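Local coordinates for protein ribosomal processing cysteine protease Prp (Streptococcus mutans, PDB 2G0I) that is probably a cysteine protease of the Prp family, taking part in ribosome biogenesis by processing a ribosomal protein, at residues B[69-81]-B[119-131]. Residues are numbered along the deposited sequence; the frame is centred on the assembly and turned at random.
Sequences AVSTLSMNLVNAL and LFEAFLLGITNLA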
loop_
_atom_site.group_PDB
_atom_site.type_symbol
_atom_site.label_atom_id
_atom_site.label_comp_id
_atom_site.label_asym_id
_atom_site.label_seq_id
_atom_site.Cartn_x
_atom_site.Cartn_y
_atom_site.Cartn_z
ATOM N N ALA B 69 6.371 4.702 5.021
ATOM C CA ALA B 69 6.053 3.598 4.088
ATOM C C ALA B 69 5.292 2.449 4.762
ATOM O O ALA B 69 4.247 1.990 4.268
ATOM C CB ALA B 69 7.328 3.058 3.461
ATOM N N VAL B 70 5.812 1.994 5.898
ATOM C CA VAL B 70 5.128 0.915 6.670
ATOM C C VAL B 70 3.737 1.325 7.153
ATOM O O VAL B 70 2.783 0.559 7.040
ATOM C CB VAL B 70 6.006 0.412 7.829
ATOM C CG1 VAL B 70 5.223 -0.611 8.736
ATOM C CG2 VAL B 70 7.311 -0.176 7.274
ATOM N N SER B 71 3.601 2.504 7.747
ATOM C CA SER B 71 2.276 2.941 8.204
ATOM C C SER B 71 1.251 3.106 7.096
ATOM O O SER B 71 0.079 2.734 7.273
ATOM C CB SER B 71 2.361 4.206 9.063
ATOM O OG SER B 71 3.194 3.847 10.157
ATOM N N THR B 72 1.695 3.641 5.968
ATOM C CA THR B 72 0.804 3.770 4.790
ATOM C C THR B 72 0.245 2.417 4.338
ATOM O O THR B 72 -0.957 2.281 4.147
ATOM C CB THR B 72 1.555 4.480 3.649
ATOM O OG1 THR B 72 1.994 5.764 4.145
ATOM C CG2 THR B 72 0.617 4.685 2.449
ATOM N N LEU B 73 1.119 1.422 4.218
ATOM C CA LEU B 73 0.716 0.062 3.794
ATOM C C LEU B 73 -0.185 -0.572 4.842
ATOM O O LEU B 73 -1.218 -1.180 4.499
ATOM C CB LEU B 73 1.951 -0.829 3.583
ATOM C CG LEU B 73 2.791 -0.536 2.328
ATOM C CD1 LEU B 73 4.105 -1.345 2.314
ATOM C CD2 LEU B 73 1.981 -0.775 1.019
ATOM N N SER B 74 0.217 -0.425 6.109
ATOM C CA SER B 74 -0.543 -0.945 7.250
ATOM C C SER B 74 -1.957 -0.426 7.278
ATOM O O SER B 74 -2.957 -1.195 7.388
ATOM C CB SER B 74 0.160 -0.552 8.584
ATOM O OG SER B 74 1.160 -1.517 8.772
HETATM N N MSE B 75 -2.081 0.879 7.164
HETATM C CA MSE B 75 -3.408 1.452 7.314
HETATM C C MSE B 75 -4.263 1.202 6.064
HETATM O O MSE B 75 -5.487 0.997 6.154
HETATM C CB MSE B 75 -3.361 2.909 7.720
HETATM C CG MSE B 75 -2.818 3.100 9.131
HETATM SE SE MSE B 75 -4.031 2.320 10.436
HETATM C CE MSE B 75 -5.669 2.783 9.620
ATOM N N ASN B 76 -3.601 1.133 4.918
ATOM C CA ASN B 76 -4.314 0.763 3.704
ATOM C C ASN B 76 -4.867 -0.668 3.711
ATOM O O ASN B 76 -5.991 -0.899 3.205
ATOM C CB ASN B 76 -3.447 1.015 2.485
ATOM C CG ASN B 76 -4.239 0.974 1.184
ATOM O OD1 ASN B 76 -3.937 0.159 0.324
ATOM N ND2 ASN B 76 -5.234 1.840 1.048
ATOM N N LEU B 77 -4.109 -1.619 4.276
ATOM C CA LEU B 77 -4.642 -2.968 4.499
ATOM C C LEU B 77 -5.927 -2.922 5.365
ATOM O O LEU B 77 -6.958 -3.466 4.958
ATOM C CB LEU B 77 -3.580 -3.887 5.118
ATOM C CG LEU B 77 -4.177 -5.257 5.495
ATOM C CD1 LEU B 77 -4.519 -6.050 4.200
ATOM C CD2 LEU B 77 -3.177 -5.941 6.316
ATOM N N VAL B 78 -5.883 -2.254 6.517
ATOM C CA VAL B 78 -7.061 -2.151 7.390
ATOM C C VAL B 78 -8.249 -1.541 6.664
ATOM O O VAL B 78 -9.345 -2.097 6.695
ATOM C CB VAL B 78 -6.757 -1.335 8.700
ATOM C CG1 VAL B 78 -8.031 -1.068 9.546
ATOM C CG2 VAL B 78 -5.707 -2.078 9.528
ATOM N N ASN B 79 -8.011 -0.413 5.999
ATOM C CA ASN B 79 -9.070 0.333 5.311
ATOM C C ASN B 79 -9.605 -0.430 4.089
ATOM O O ASN B 79 -10.824 -0.552 3.909
ATOM C CB ASN B 79 -8.556 1.725 4.912
ATOM C CG ASN B 79 -8.297 2.642 6.127
ATOM O OD1 ASN B 79 -8.856 2.443 7.227
ATOM N ND2 ASN B 79 -7.444 3.660 5.927
ATOM N N ALA B 80 -8.706 -0.995 3.276
ATOM C CA ALA B 80 -9.125 -1.820 2.124
ATOM C C ALA B 80 -9.903 -3.075 2.530
ATOM O O ALA B 80 -10.893 -3.425 1.853
ATOM C CB ALA B 80 -7.903 -2.213 1.217
ATOM N N LEU B 81 -9.453 -3.781 3.586
ATOM C CA LEU B 81 -10.220 -4.930 4.105
ATOM C C LEU B 81 -11.674 -4.550 4.415
ATOM O O LEU B 81 -12.601 -5.213 3.972
ATOM C CB LEU B 81 -9.591 -5.514 5.364
ATOM C CG LEU B 81 -8.388 -6.395 5.028
ATOM C CD1 LEU B 81 -7.601 -6.707 6.287
ATOM C CD2 LEU B 81 -8.794 -7.667 4.260
ATOM N N LEU B 119 -5.513 -8.963 -0.453
ATOM C CA LEU B 119 -5.067 -7.728 0.220
ATOM C C LEU B 119 -3.952 -8.000 1.242
ATOM O O LEU B 119 -2.941 -7.276 1.316
ATOM C CB LEU B 119 -6.257 -7.030 0.892
ATOM C CG LEU B 119 -7.265 -6.438 -0.124
ATOM C CD1 LEU B 119 -8.518 -5.973 0.627
ATOM C CD2 LEU B 119 -6.583 -5.296 -0.884
ATOM N N PHE B 120 -4.126 -9.054 2.015
ATOM C CA PHE B 120 -3.154 -9.424 3.043
ATOM C C PHE B 120 -1.812 -9.853 2.395
ATOM O O PHE B 120 -0.729 -9.535 2.915
ATOM C CB PHE B 120 -3.730 -10.571 3.901
ATOM C CG PHE B 120 -3.256 -10.571 5.346
ATOM C CD1 PHE B 120 -4.081 -11.106 6.339
ATOM C CD2 PHE B 120 -2.027 -9.979 5.715
ATOM C CE1 PHE B 120 -3.671 -11.065 7.699
ATOM C CE2 PHE B 120 -1.605 -9.934 7.063
ATOM C CZ PHE B 120 -2.432 -10.503 8.047
ATOM N N GLU B 121 -1.870 -10.575 1.284
ATOM C CA GLU B 121 -0.635 -10.988 0.576
ATOM C C GLU B 121 0.045 -9.789 -0.054
ATOM O O GLU B 121 1.279 -9.724 -0.081
ATOM C CB GLU B 121 -0.922 -12.032 -0.504
ATOM C CG GLU B 121 -1.416 -13.361 0.100
ATOM C CD GLU B 121 -0.340 -14.342 0.522
ATOM O OE1 GLU B 121 0.873 -14.020 0.449
ATOM O OE2 GLU B 121 -0.743 -15.479 0.871
ATOM N N ALA B 122 -0.754 -8.851 -0.576
ATOM C CA ALA B 122 -0.163 -7.594 -1.112
ATOM C C ALA B 122 0.578 -6.835 -0.029
ATOM O O ALA B 122 1.620 -6.265 -0.273
ATOM C CB ALA B 122 -1.227 -6.731 -1.679
ATOM N N PHE B 123 0.004 -6.791 1.160
ATOM C CA PHE B 123 0.672 -6.166 2.312
ATOM C C PHE B 123 1.951 -6.895 2.660
ATOM O O PHE B 123 2.986 -6.259 2.876
ATOM C CB PHE B 123 -0.268 -6.102 3.526
ATOM C CG PHE B 123 0.380 -5.535 4.748
ATOM C CD1 PHE B 123 0.785 -4.173 4.770
ATOM C CD2 PHE B 123 0.603 -6.345 5.859
ATOM C CE1 PHE B 123 1.387 -3.633 5.903
ATOM C CE2 PHE B 123 1.212 -5.815 7.031
ATOM C CZ PHE B 123 1.609 -4.469 7.035
ATOM N N LEU B 124 1.885 -8.218 2.753
ATOM C CA LEU B 124 3.119 -8.995 2.999
ATOM C C LEU B 124 4.164 -8.714 1.915
ATOM O O LEU B 124 5.365 -8.612 2.187
ATOM C CB LEU B 124 2.787 -10.502 3.050
ATOM C CG LEU B 124 3.974 -11.486 3.071
ATOM C CD1 LEU B 124 4.763 -11.257 4.317
ATOM C CD2 LEU B 124 3.454 -12.913 2.937
ATOM N N LEU B 125 3.715 -8.631 0.668
ATOM C CA LEU B 125 4.644 -8.353 -0.452
ATOM C C LEU B 125 5.323 -6.993 -0.225
ATOM O O LEU B 125 6.535 -6.868 -0.364
ATOM C CB LEU B 125 3.902 -8.380 -1.795
ATOM C CG LEU B 125 4.799 -8.169 -3.035
ATOM C CD1 LEU B 125 5.873 -9.292 -3.183
ATOM C CD2 LEU B 125 3.946 -8.093 -4.275
ATOM N N GLY B 126 4.554 -5.985 0.157
ATOM C CA GLY B 126 5.148 -4.641 0.403
ATOM C C GLY B 126 6.137 -4.583 1.554
ATOM O O GLY B 126 7.238 -3.954 1.436
ATOM N N ILE B 127 5.770 -5.199 2.687
ATOM C CA ILE B 127 6.675 -5.279 3.844
ATOM C C ILE B 127 7.947 -6.037 3.489
ATOM O O ILE B 127 9.056 -5.582 3.808
ATOM C CB ILE B 127 5.987 -5.916 5.086
ATOM C CG1 ILE B 127 4.793 -5.060 5.534
ATOM C CG2 ILE B 127 6.989 -6.132 6.258
ATOM C CD1 ILE B 127 5.149 -3.598 6.019
ATOM N N THR B 128 7.789 -7.199 2.861
ATOM C CA THR B 128 8.943 -8.005 2.385
ATOM C C THR B 128 9.848 -7.189 1.429
ATOM O O THR B 128 11.089 -7.243 1.521
ATOM C CB THR B 128 8.467 -9.361 1.733
ATOM O OG1 THR B 128 7.764 -10.109 2.736
ATOM C CG2 THR B 128 9.676 -10.193 1.214
ATOM N N ASN B 129 9.248 -6.418 0.533
ATOM C CA ASN B 129 10.074 -5.519 -0.310
ATOM C C ASN B 129 10.844 -4.406 0.445
ATOM O O ASN B 129 12.001 -4.077 0.124
ATOM C CB ASN B 129 9.278 -5.009 -1.530
ATOM C CG ASN B 129 9.110 -6.093 -2.595
ATOM O OD1 ASN B 129 9.889 -7.054 -2.638
ATOM N ND2 ASN B 129 8.110 -5.954 -3.453
ATOM N N LEU B 130 10.240 -3.871 1.494
ATOM C CA LEU B 130 10.928 -2.945 2.378
ATOM C C LEU B 130 12.039 -3.616 3.183
ATOM O O LEU B 130 13.106 -3.005 3.384
ATOM C CB LEU B 130 9.914 -2.233 3.298
ATOM C CG LEU B 130 8.955 -1.244 2.618
ATOM C CD1 LEU B 130 7.732 -0.883 3.508
ATOM C CD2 LEU B 130 9.716 0.029 2.254
ATOM N N ALA B 131 11.800 -4.847 3.649
ATOM C CA ALA B 131 12.807 -5.615 4.353
ATOM C C ALA B 131 14.011 -5.909 3.445
ATOM O O ALA B 131 15.140 -6.013 3.935
ATOM C CB ALA B 131 12.223 -6.904 4.927
#
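Leu-73 is the clearest bump in this interface: its side chain drops as a knob into a hole on the other helix, framed by Phe-123, Gly-126, Ile-127 and Leu-130. The floor of that hole is bare backbone, and CD1 of Leu-73 comes to 3.9 Å from C of Gly-126, which has no side chain to stand in the way. Leu-130 reaches back from the far rim, so that the two leucines meet tip to tip, CD1 to CD1 at 3.8 Å; CD2 of Leu-130 lies against CB of Ala-69.

Phe-123 is the return bump. With CG anti to the backbone N (chi1 177°), its ring is thrown across onto helix 61-84, where CE1 sits 3.4 Å from N of Ser-74. CB of Leu-73 lies at the ring edge, in the ring plane, while Ile-127 CG1 from its own helix covers one face near the rim. The side chains of Leu-77 and Phe-123 cross at about a right angle, and Leu-77 divides its two methyls: CD2 meets the Phe-123 ring obliquely and lies over one face of Phe-120, and CD1 slips in to 3.5 Å from O of Leu-119. Farther along, Leu-119 fills the shallow hollow over Ala-80, its CD1 3.9 Å from CB of Ala-80, and slides past Leu-81 in the opposite direction.

Segments 69-81 and 119-131 run antiparallel at 178°, their axes 9.9 Å apart at closest approach, and the seam is almost wholly apolar. Beneath it, Leu-77 rests on Ile-103, Phe-120 on Val-50 and Ile-127 on Ala-38, all strand residues, while Asn-76 hydrogen-bonds Ala-122 O of the second subunit. Two antiparallel helices side by side on a mixed sheet form the helical layer of the two-layer alpha-beta sandwich of the Prp family.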